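Local coordinates for protein japanin (Rhipicephalus appendiculatus, PDB 4BOE) that binds cholesterol in its lipocalin pocket and, as a tick salivary protein, modulates the host immune response, blocking dendritic cell differentiation from monocytes among other effects, at residues A[34-38]-A[39-43]; A[2-5]-A[6-9]. All coordinates share one frame; numbering follows the deposited sequence.

Contact 1: residues A[34-38]-A[39-43]; sequences LNQTG and DWVTR. With NAG (2-acetamido-2-deoxy-beta-D-glucopyranose), chain K.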
loop_
_atom_site.group_PDB
_atom_site.type_symbol
_atom_site.label_atom_id
_atom_site.label_comp_id
_atom_site.label_asym_id
_atom_site.label_seq_id
_atom_site.Cartn_x
_atom_site.Cartn_y
_atom_site.Cartn_z
ATOM N N LEU A 34 5.208 -6.964 10.746
ATOM C CA LEU A 34 5.608 -6.973 12.174
ATOM C C LEU A 34 5.498 -8.374 12.744
ATOM O O LEU A 34 6.467 -8.905 13.247
ATOM C CB LEU A 34 4.778 -5.998 13.013
ATOM C CG LEU A 34 4.816 -4.555 12.537
ATOM C CD1 LEU A 34 3.977 -3.693 13.437
ATOM C CD2 LEU A 34 6.240 -4.009 12.456
ATOM N N ASN A 35 4.347 -8.993 12.636
ATOM C CA ASN A 35 4.208 -10.347 13.168
ATOM C C ASN A 35 2.962 -10.982 12.646
ATOM O O ASN A 35 2.237 -10.377 11.856
ATOM C CB ASN A 35 4.226 -10.328 14.739
ATOM C CG ASN A 35 3.110 -9.592 15.432
ATOM O OD1 ASN A 35 1.924 -9.852 15.179
ATOM N ND2 ASN A 35 3.497 -8.697 16.370
ATOM N N GLN A 36 2.701 -12.193 13.084
ATOM C CA GLN A 36 1.497 -12.915 12.743
ATOM C C GLN A 36 0.957 -13.650 13.957
ATOM O O GLN A 36 1.726 -14.269 14.674
ATOM C CB GLN A 36 1.777 -13.936 11.628
ATOM C CG GLN A 36 0.500 -14.640 11.172
ATOM C CD GLN A 36 0.704 -15.508 9.959
ATOM O OE1 GLN A 36 1.823 -15.630 9.430
ATOM N NE2 GLN A 36 -0.389 -16.130 9.505
ATOM N N THR A 37 -0.369 -13.620 14.141
ATOM C CA THR A 37 -1.076 -14.371 15.177
ATOM C C THR A 37 -2.280 -14.993 14.504
ATOM O O THR A 37 -3.187 -14.278 14.087
ATOM C CB THR A 37 -1.503 -13.502 16.384
ATOM O OG1 THR A 37 -2.153 -12.311 15.934
ATOM C CG2 THR A 37 -0.334 -13.131 17.262
ATOM N N GLY A 38 -2.258 -16.319 14.351
ATOM C CA GLY A 38 -3.342 -17.061 13.718
ATOM C C GLY A 38 -3.407 -16.701 12.243
ATOM O O GLY A 38 -2.387 -16.774 11.551
ATOM N N ASP A 39 -4.587 -16.256 11.784
ATOM C CA ASP A 39 -4.784 -15.859 10.383
ATOM C C ASP A 39 -4.486 -14.373 10.125
ATOM O O ASP A 39 -4.531 -13.960 8.974
ATOM C CB ASP A 39 -6.226 -16.190 9.950
ATOM C CG ASP A 39 -6.545 -17.679 10.002
ATOM O OD1 ASP A 39 -5.608 -18.506 9.769
ATOM O OD2 ASP A 39 -7.731 -18.025 10.244
ATOM N N TRP A 40 -4.160 -13.581 11.168
ATOM C CA TRP A 40 -3.924 -12.156 11.023
ATOM C C TRP A 40 -2.476 -11.784 11.029
ATOM O O TRP A 40 -1.756 -12.135 11.957
ATOM C CB TRP A 40 -4.661 -11.388 12.113
ATOM C CG TRP A 40 -6.146 -11.499 11.981
ATOM C CD1 TRP A 40 -6.936 -12.506 12.458
ATOM C CD2 TRP A 40 -6.995 -10.666 11.178
ATOM N NE1 TRP A 40 -8.232 -12.340 12.012
ATOM C CE2 TRP A 40 -8.309 -11.183 11.282
ATOM C CE3 TRP A 40 -6.772 -9.539 10.376
ATOM C CZ2 TRP A 40 -9.394 -10.603 10.620
ATOM C CZ3 TRP A 40 -7.847 -8.950 9.731
ATOM C CH2 TRP A 40 -9.136 -9.490 9.832
ATOM N N VAL A 41 -2.051 -11.016 10.021
ATOM C CA VAL A 41 -0.691 -10.488 9.949
ATOM C C VAL A 41 -0.752 -9.049 10.437
ATOM O O VAL A 41 -1.606 -8.292 9.990
ATOM C CB VAL A 41 -0.120 -10.607 8.510
ATOM C CG1 VAL A 41 1.168 -9.801 8.350
ATOM C CG2 VAL A 41 0.136 -12.076 8.175
ATOM N N THR A 42 0.194 -8.648 11.282
ATOM C CA THR A 42 0.249 -7.269 11.751
ATOM C C THR A 42 1.324 -6.603 10.954
ATOM O O THR A 42 2.428 -7.128 10.825
ATOM C CB THR A 42 0.479 -7.150 13.281
ATOM O OG1 THR A 42 -0.512 -7.908 13.937
ATOM C CG2 THR A 42 0.346 -5.720 13.791
ATOM N N ARG A 43 0.989 -5.445 10.400
ATOM C CA ARG A 43 1.941 -4.656 9.651
ATOM C C ARG A 43 1.890 -3.211 10.184
ATOM O O ARG A 43 0.888 -2.775 10.750
ATOM C CB ARG A 43 1.594 -4.625 8.152
ATOM C CG ARG A 43 1.292 -5.963 7.463
ATOM C CD ARG A 43 1.113 -5.721 5.940
ATOM N NE ARG A 43 2.391 -5.327 5.362
ATOM C CZ ARG A 43 3.333 -6.136 4.898
ATOM N NH1 ARG A 43 3.111 -7.440 4.803
ATOM N NH2 ARG A 43 4.487 -5.638 4.460
HETATM C C1 NAG K . 2.579 -7.975 17.201
HETATM C C2 NAG K . 2.891 -8.234 18.674
HETATM C C3 NAG K . 1.811 -7.548 19.508
HETATM C C4 NAG K . 1.844 -6.046 19.242
HETATM C C5 NAG K . 1.758 -5.769 17.739
HETATM C C6 NAG K . 2.002 -4.316 17.387
HETATM C C7 NAG K . 2.162 -10.614 18.694
HETATM C C8 NAG K . 2.714 -12.008 18.723
HETATM N N2 NAG K . 3.027 -9.641 19.032
HETATM O O3 NAG K . 2.038 -7.790 20.893
HETATM O O4 NAG K . 0.767 -5.396 19.909
HETATM O O5 NAG K . 2.731 -6.557 17.020
HETATM O O6 NAG K . 3.168 -3.792 18.010
HETATM O O7 NAG K . 0.997 -10.382 18.378
HETATM O O HOH W 1 -1.624 -10.372 14.029
#

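Contact 2: residues A[2-5]-A[6-9]; sequences PSMP and AINT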
loop_
_atom_site.group_PDB
_atom_site.type_symbol
_atom_site.label_atom_id
_atom_site.label_comp_id
_atom_site.label_asym_id
_atom_site.label_seq_id
_atom_site.Cartn_x
_atom_site.Cartn_y
_atom_site.Cartn_z
ATOM N N PRO A 2 2.970 -17.860 -7.206
ATOM C CA PRO A 2 3.543 -16.731 -6.459
ATOM C C PRO A 2 2.980 -16.565 -5.070
ATOM O O PRO A 2 1.841 -16.960 -4.789
ATOM C CB PRO A 2 3.222 -15.518 -7.339
ATOM C CG PRO A 2 3.198 -16.057 -8.689
ATOM C CD PRO A 2 2.558 -17.421 -8.551
ATOM N N SER A 3 3.795 -15.983 -4.191
ATOM C CA SER A 3 3.407 -15.760 -2.794
ATOM C C SER A 3 2.647 -14.397 -2.683
ATOM O O SER A 3 3.091 -13.434 -3.294
ATOM C CB SER A 3 4.648 -15.818 -1.905
ATOM O OG SER A 3 5.122 -17.161 -1.856
ATOM N N MET A 4 1.487 -14.348 -1.954
ATOM C CA MET A 4 0.672 -13.126 -1.808
ATOM C C MET A 4 1.428 -12.090 -0.931
ATOM O O MET A 4 1.661 -12.353 0.246
ATOM C CB MET A 4 -0.763 -13.450 -1.316
ATOM C CG MET A 4 -1.422 -12.377 -0.369
ATOM S SD MET A 4 -1.896 -10.892 -1.181
ATOM C CE MET A 4 -3.482 -10.717 -0.712
ATOM N N PRO A 5 1.830 -10.927 -1.497
ATOM C CA PRO A 5 2.661 -9.964 -0.758
ATOM C C PRO A 5 2.111 -9.356 0.564
ATOM O O PRO A 5 2.922 -9.046 1.461
ATOM C CB PRO A 5 2.926 -8.866 -1.776
ATOM C CG PRO A 5 2.574 -9.401 -3.042
ATOM C CD PRO A 5 1.525 -10.411 -2.842
ATOM N N ALA A 6 0.785 -9.136 0.652
ATOM C CA ALA A 6 0.128 -8.558 1.829
ATOM C C ALA A 6 0.385 -9.324 3.131
ATOM O O ALA A 6 0.571 -8.708 4.179
ATOM C CB ALA A 6 -1.351 -8.457 1.591
ATOM N N ILE A 7 0.442 -10.668 3.056
ATOM C CA ILE A 7 0.683 -11.545 4.225
ATOM C C ILE A 7 2.099 -12.099 4.260
ATOM O O ILE A 7 2.423 -12.918 5.118
ATOM C CB ILE A 7 -0.396 -12.646 4.279
ATOM C CG1 ILE A 7 -0.430 -13.509 2.965
ATOM C CG2 ILE A 7 -1.753 -11.997 4.520
ATOM C CD1 ILE A 7 -0.824 -14.849 3.159
ATOM N N ASN A 8 2.970 -11.561 3.409
ATOM C CA ASN A 8 4.354 -11.926 3.310
ATOM C C ASN A 8 5.187 -10.922 4.104
ATOM O O ASN A 8 4.681 -9.880 4.536
ATOM C CB ASN A 8 4.802 -11.982 1.840
ATOM C CG ASN A 8 5.858 -13.032 1.567
ATOM O OD1 ASN A 8 6.377 -13.654 2.476
ATOM N ND2 ASN A 8 6.227 -13.217 0.327
ATOM N N THR A 9 6.455 -11.253 4.306
ATOM C CA THR A 9 7.373 -10.527 5.179
ATOM C C THR A 9 8.195 -9.426 4.536
ATOM O O THR A 9 8.962 -8.758 5.245
ATOM C CB THR A 9 8.282 -11.549 5.876
ATOM O OG1 THR A 9 8.922 -12.369 4.891
ATOM C CG2 THR A 9 7.516 -12.440 6.838
HETATM O O HOH W 2 5.210 -12.020 -1.937
#

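Contact 1: residues A[34-38]-A[39-43]
Leu34 to Thr37 and Trp40 to Arg43 pair as the two arms of a tight antiparallel hairpin, their short axes 163° apart, closed by a type II' turn from Thr37 to Trp40 with Gly38 at positive phi. Thr37 N hydrogen-bonds to Trp40 O, and Trp40 N returns to Thr37 O. At the open end a classic beta bulge sets Leu34 and Asn35 against Thr42: Thr42 O takes both amides, Leu34 N at 2.8 Å and Asn35 N at 3.2 Å. Thr42 N answers with a nearly straight bond of 2.7 Å to Asn35 O. Gln36 holds CG anti to its backbone N (chi1 -176°); the extended chain passes obliquely over Val41, CD 3.9 Å from Val41 CG2, and carries NE2 to Gly38 O at the turn, a hydrogen bond of 2.9 Å. On the other face of the hairpin the Asn35 and Thr42 side chains run alongside each other in the same direction. Asn35 heads an Asn-Gln-Thr sequon and carries a covalently N-linked N-acetylglucosamine, ND2 to C1 1.4 Å. The sugar's O7 lies 3.3 Å from Thr37 CG2. On this sugar-bearing face one water accepts from Thr37 OG1 and Thr42 OG1 and donates to Trp40 O. Strand 59-66 pairs with the second arm through the backbones of Val65 and Phe63; the Trp40 indole reaches Lys77 in a cation-pi contact, while Arg43 touches cholesterol and hydrogen-bonds through NE to Thr31.

Contact 2: residues A[2-5]-A[6-9]
Asn8 and Ser3 meet through the flat carboxamide of Asn8, whose ND2 lies 3.8 Å from Ser3 CB and donates to a water that also bonds Ser3 O. The other end of this amide, OD1, takes a weak bond from the next residue's Thr9 N. A second flat group, the Pro5 carbonyl, is approached over its face: Asn8 N sits 3.2 Å from Pro5 O but 74° out of the carbonyl plane. Preceding it, Ile7 N makes a weak bond to Met4 O. Met4, bent at both chi2 (72°) and chi3, curls forward over Ala6 and Ile7; SD comes 3.7 Å from Ala6 CB and receives a weak bond from Ala6 N, while CG packs 3.7 Å from Ile7 CG1, the two side chains crossing at about a right angle. Met4 also packs on Leu74 of strand 73-78 and on Ile94 and Tyr97 of strand 91-98. With an alanine in place of Met4, Ala6 N would probably lose its weak sulfur partner and a gap would be likely to open between Ile7 and these strands. The i to i+3 bonds, the first weak, form two overlapping beta turns, Met4 to Ile7 and Pro5 to Asn8, in the segment preceding strand 12-18 of the lipocalin barrel, where Ala6 lines the cholesterol pocket.

Contact 2 comes first along the chain, in the segment ahead of strand 12-18, and contact 1 follows as the hairpin of strands 26-37 and 40-49; their centres are 12 Å apart, both to one side of the molecule's middle. Arg43 joins them directly: its NH1 lies 2.9 Å from both Ala6 O and Asn8 O, two probable hydrogen bonds, and NH2 reaches Gln10 O. Val41 CG2 packs 3.9 Å from Ile7 O beside them. Thus the end of the hairpin away from its turn clasps the N-terminal turns, and Arg43 and Ala6, one from each contact, both touch the cholesterol, whereas the glycosylated side of contact 1 carries its sugar away from the pocket.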